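Long-range contact in lipoxygenase (Cyanothece sp., PDB 5EK8), which probably uses a non-haem iron centre to insert both atoms of molecular oxygen into its substrate, with 9R specificity, as a lipoxygenase: residues I120-T125 against Y134-A139. Residues are numbered along the deposited sequence; the frame is centred on the assembly and turned at random.
Sequences IDNRVT and YTNRIA
D121 pairs with R137, and R123 with T135, through backbone hydrogen bonds in both directions, joining 120-125 and 134-139 as antiparallel strands. The straightest of the four runs from T135 N to R123 O (3.0 Å, 166° at the hydrogen). D121 O accepts R137 N and also receives a CA-H...O contact from N136 CA. Non-hydrogen-bonded pairs alternate with these: N122 with N136 between them, I120 with I138 and V124 with Y134 on the two outer sides.

The charged contact is on the face that carries D121, R123, T135 and R137. D121 OD2 forms a salt bridge with R137 NH1 at 2.7 Å, carboxylate and guanidinium planes standing 74° apart. With CG anti to the backbone N (chi1 161°) and a bend at chi2, the R137 chain runs beside D121, its CD 3.9 Å from D121 CB. R123, on the same face, turns its NH1 to a salt bridge with D184.

The other face mixes apolar and amide contacts. I120 CD1 reaches I138 CG1, while its CG2 packs on N136 CB and lies 3.8 Å from N136 CG; N136 OD1 approaches N122 CB (3.6 Å). An alanine in place of N136 would probably open a gap beside I120 CG2 and N122 CB, where the amide group now packs. N122 OD1, weakly hydrogen-bonded to R384, meets the Y134 ring edge in plane, at CD1 (3.3 Å). V124, resting on R384 and L385, brings CG2 to 3.5 Å from Y134 CE1.

Away from the iron site, these strands form a beta hairpin at one margin of the antiparallel sheet 82-91, 72-79, 115-126, 132-143, consistent with the PLAT domain of this lipoxygenase.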
loop_
_atom_site.group_PDB
_atom_site.type_symbol
_atom_site.label_atom_id
_atom_site.label_comp_id
_atom_site.label_asym_id
_atom_site.label_seq_id
_atom_site.Cartn_x
_atom_site.Cartn_y
_atom_site.Cartn_z
ATOM N N ILE A 120 24.844 6.031 7.820
ATOM C CA ILE A 120 24.100 7.200 7.375
ATOM C C ILE A 120 23.160 6.914 6.199
ATOM O O ILE A 120 23.574 6.409 5.154
ATOM C CB ILE A 120 25.065 8.340 6.971
ATOM C CG1 ILE A 120 26.021 8.659 8.120
ATOM C CG2 ILE A 120 24.294 9.591 6.559
ATOM C CD1 ILE A 120 25.318 9.099 9.382
ATOM N N ASP A 121 21.892 7.259 6.397
ATOM C CA ASP A 121 20.852 7.176 5.378
ATOM C C ASP A 121 20.758 8.518 4.659
ATOM O O ASP A 121 21.346 9.495 5.121
ATOM C CB ASP A 121 19.516 6.830 6.034
ATOM C CG ASP A 121 18.642 5.962 5.171
ATOM O OD1 ASP A 121 18.638 6.159 3.938
ATOM O OD2 ASP A 121 17.950 5.087 5.736
ATOM N N ASN A 122 20.026 8.579 3.548
ATOM C CA ASN A 122 19.679 9.876 2.957
ATOM C C ASN A 122 18.575 9.827 1.899
ATOM O O ASN A 122 18.464 8.872 1.133
ATOM C CB ASN A 122 20.923 10.553 2.358
ATOM C CG ASN A 122 21.358 9.937 1.052
ATOM O OD1 ASN A 122 20.883 10.320 -0.018
ATOM N ND2 ASN A 122 22.282 8.991 1.125
ATOM N N ARG A 123 17.758 10.876 1.878
ATOM C CA ARG A 123 16.742 11.068 0.853
ATOM C C ARG A 123 17.213 12.110 -0.158
ATOM O O ARG A 123 17.935 13.046 0.193
ATOM C CB ARG A 123 15.423 11.507 1.484
ATOM C CG ARG A 123 14.982 10.649 2.648
ATOM C CD ARG A 123 13.669 11.145 3.242
ATOM N NE ARG A 123 13.103 10.171 4.171
ATOM C CZ ARG A 123 11.982 10.348 4.864
ATOM N NH1 ARG A 123 11.554 9.397 5.683
ATOM N NH2 ARG A 123 11.288 11.472 4.741
ATOM N N VAL A 124 16.807 11.952 -1.412
ATOM C CA VAL A 124 17.201 12.900 -2.444
ATOM C C VAL A 124 16.037 13.812 -2.808
ATOM O O VAL A 124 14.922 13.353 -3.042
ATOM C CB VAL A 124 17.712 12.187 -3.708
ATOM C CG1 VAL A 124 18.240 13.203 -4.713
ATOM C CG2 VAL A 124 18.798 11.195 -3.338
ATOM N N THR A 125 16.316 15.110 -2.840
ATOM C CA THR A 125 15.323 16.124 -3.163
ATOM C C THR A 125 15.832 16.937 -4.355
ATOM O O THR A 125 17.038 17.069 -4.543
ATOM C CB THR A 125 15.043 17.028 -1.928
ATOM O OG1 THR A 125 14.111 16.371 -1.058
ATOM C CG2 THR A 125 14.472 18.383 -2.320
ATOM N N TYR A 134 20.819 16.195 -1.265
ATOM C CA TYR A 134 21.010 15.031 -0.409
ATOM C C TYR A 134 20.844 15.380 1.069
ATOM O O TYR A 134 21.584 16.193 1.620
ATOM C CB TYR A 134 22.389 14.412 -0.659
ATOM C CG TYR A 134 22.524 13.745 -2.012
ATOM C CD1 TYR A 134 22.176 12.410 -2.185
ATOM C CD2 TYR A 134 22.992 14.449 -3.116
ATOM C CE1 TYR A 134 22.294 11.790 -3.417
ATOM C CE2 TYR A 134 23.114 13.840 -4.356
ATOM C CZ TYR A 134 22.763 12.508 -4.502
ATOM O OH TYR A 134 22.878 11.887 -5.730
ATOM N N THR A 135 19.865 14.748 1.706
ATOM C CA THR A 135 19.552 15.029 3.099
ATOM C C THR A 135 19.790 13.805 3.973
ATOM O O THR A 135 19.049 12.828 3.895
ATOM C CB THR A 135 18.097 15.475 3.253
ATOM O OG1 THR A 135 17.763 16.379 2.190
ATOM C CG2 THR A 135 17.892 16.150 4.596
ATOM N N ASN A 136 20.819 13.872 4.815
ATOM C CA ASN A 136 21.249 12.716 5.599
ATOM C C ASN A 136 20.345 12.401 6.785
ATOM O O ASN A 136 19.546 13.233 7.220
ATOM C CB ASN A 136 22.679 12.915 6.109
ATOM C CG ASN A 136 23.693 13.025 4.985
ATOM O OD1 ASN A 136 23.385 12.734 3.828
ATOM N ND2 ASN A 136 24.916 13.435 5.326
ATOM N N ARG A 137 20.497 11.185 7.298
ATOM C CA ARG A 137 19.759 10.690 8.455
ATOM C C ARG A 137 20.572 9.564 9.086
ATOM O O ARG A 137 21.124 8.720 8.377
ATOM C CB ARG A 137 18.368 10.195 8.049
ATOM C CG ARG A 137 17.716 9.255 9.054
ATOM C CD ARG A 137 16.796 8.248 8.362
ATOM N NE ARG A 137 16.378 7.188 9.278
ATOM C CZ ARG A 137 16.878 5.956 9.285
ATOM N NH1 ARG A 137 17.804 5.601 8.409
ATOM N NH2 ARG A 137 16.440 5.070 10.168
ATOM N N ILE A 138 20.659 9.549 10.411
ATOM C CA ILE A 138 21.464 8.539 11.091
ATOM C C ILE A 138 20.737 7.198 11.148
ATOM O O ILE A 138 19.730 7.045 11.842
ATOM C CB ILE A 138 21.842 8.983 12.511
ATOM C CG1 ILE A 138 22.819 10.157 12.438
ATOM C CG2 ILE A 138 22.453 7.821 13.294
ATOM C CD1 ILE A 138 23.237 10.688 13.786
ATOM N N ALA A 139 21.260 6.227 10.403
ATOM C CA ALA A 139 20.620 4.922 10.282
ATOM C C ALA A 139 21.014 3.980 11.420
ATOM O O ALA A 139 20.177 3.229 11.919
ATOM C CB ALA A 139 20.954 4.299 8.940
#